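Local coordinates for Esterase/lipase-like protein (Caldicellulosiruptor lactoaceticus 6A, PDB 6A6O) that hydrolyses both acetyl esters and beta-1,4-linked xylosides as a bifunctional acetyl esterase and xylosidase, at residues Asn125-Val129 / Ile279-Gly283. Numbering follows the deposited sequence.
Sequences NRIGV and IGFIG
Arg126 and Phe281 slide past each other in opposite directions, each side chain reaching the other's main chain, one by a hydrogen bond and the other by van der Waals packing, and the pairing illustrates how the C-terminal tail, 279-283, is fastened to the central sheet of an alpha/beta-hydrolase fold. From one side, NH1 of Arg126 donates to O of Phe281 at 2.8 Å; the bond is bent (N-H...O 141°), and the donor stands above the carbonyl plane. From the other, the phenyl ring runs alongside the arginine's aliphatic stem, with CE1 of Phe281 3.8 Å from CB of Arg126, and pushes on to the backbone, where CZ of Phe281 lies 3.4 Å from O of Arg126. At Gly128, where there is no side chain to intervene, the backbone N meets the ring edge, 3.7 Å from CZ of Phe281. The guanidinium and ring planes are steeply inclined, 72° apart. A bend at chi3 (-65°) turns the guanidinium out of line with the stem and toward the tail carbonyl. With an alanine here, O of Phe281 would probably lose this donor and the carboxylate of Asp123 its charged mate, while the ring would lose only the outer part of the stem.

Further out, Pro55 and Ile57 of the neighbouring parallel strand 54-60, together with Cys166 and Phe276, pack around the phenyl ring. The tail reaches this position through a Schellman motif at Gly280, whose positive phi ends helix 268-278. Strand 127-132 leads on to a probable nucleophile elbow at its far end. At its near end, a salt bridge from NE of Arg126 to OD2 of Asp123 helps fix the guanidinium.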
# COMPACT_ATOMS: atom_id res chain seq x y z
N ASN A 125 -6.94 2.80 14.85
CA ASN A 125 -5.78 3.68 14.86
C ASN A 125 -4.47 2.95 14.61
O ASN A 125 -3.41 3.54 14.75
CB ASN A 125 -5.72 4.46 16.17
CG ASN A 125 -6.92 5.36 16.33
OD1 ASN A 125 -7.24 6.13 15.43
ND2 ASN A 125 -7.62 5.24 17.46
N ARG A 126 -4.54 1.68 14.21
CA ARG A 126 -3.36 0.92 13.80
C ARG A 126 -3.69 0.16 12.51
O ARG A 126 -3.66 -1.07 12.45
CB ARG A 126 -2.88 -0.03 14.89
CG ARG A 126 -2.13 0.68 16.03
CD ARG A 126 -1.55 -0.31 17.01
NE ARG A 126 -2.60 -1.06 17.71
CZ ARG A 126 -2.43 -2.28 18.24
NH1 ARG A 126 -1.25 -2.89 18.15
NH2 ARG A 126 -3.43 -2.88 18.87
N ILE A 127 -4.04 0.92 11.47
CA ILE A 127 -4.29 0.39 10.14
C ILE A 127 -3.28 1.03 9.20
O ILE A 127 -3.40 2.22 8.89
CB ILE A 127 -5.72 0.68 9.66
CG1 ILE A 127 -6.74 -0.02 10.57
CG2 ILE A 127 -5.91 0.22 8.21
CD1 ILE A 127 -8.15 0.47 10.35
N GLY A 128 -2.29 0.25 8.76
CA GLY A 128 -1.26 0.73 7.86
C GLY A 128 -1.34 0.04 6.50
O GLY A 128 -2.15 -0.86 6.27
N VAL A 129 -0.46 0.47 5.61
CA VAL A 129 -0.39 -0.09 4.27
C VAL A 129 1.05 -0.49 3.97
O VAL A 129 2.00 0.13 4.47
CB VAL A 129 -0.92 0.87 3.18
CG1 VAL A 129 -2.44 1.13 3.37
CG2 VAL A 129 -0.09 2.18 3.17
N ILE A 279 7.50 1.71 16.66
CA ILE A 279 6.49 2.76 16.53
C ILE A 279 5.22 2.44 17.31
O ILE A 279 4.25 3.20 17.23
CB ILE A 279 6.12 3.04 15.05
CG1 ILE A 279 5.42 1.83 14.42
CG2 ILE A 279 7.37 3.45 14.24
CD1 ILE A 279 4.90 2.08 12.99
N GLY A 280 5.20 1.34 18.06
CA GLY A 280 4.04 0.96 18.82
C GLY A 280 2.97 0.25 18.03
O GLY A 280 1.84 0.10 18.52
N PHE A 281 3.28 -0.19 16.81
CA PHE A 281 2.30 -0.90 15.99
C PHE A 281 2.05 -2.30 16.52
O PHE A 281 0.92 -2.80 16.46
CB PHE A 281 2.79 -0.95 14.54
CG PHE A 281 1.68 -0.97 13.54
CD1 PHE A 281 0.93 0.16 13.30
CD2 PHE A 281 1.40 -2.13 12.83
CE1 PHE A 281 -0.09 0.15 12.36
CE2 PHE A 281 0.39 -2.15 11.89
CZ PHE A 281 -0.36 -1.01 11.66
N ILE A 282 3.09 -2.97 17.01
CA ILE A 282 2.95 -4.25 17.68
C ILE A 282 3.69 -4.18 19.01
O ILE A 282 4.46 -3.25 19.27
CB ILE A 282 3.49 -5.42 16.83
CG1 ILE A 282 4.98 -5.27 16.59
CG2 ILE A 282 2.73 -5.52 15.51
CD1 ILE A 282 5.56 -6.35 15.70
N GLY A 283 3.43 -5.17 19.86
CA GLY A 283 4.10 -5.27 21.14
C GLY A 283 3.50 -4.35 22.19
O GLY A 283 4.08 -4.15 23.26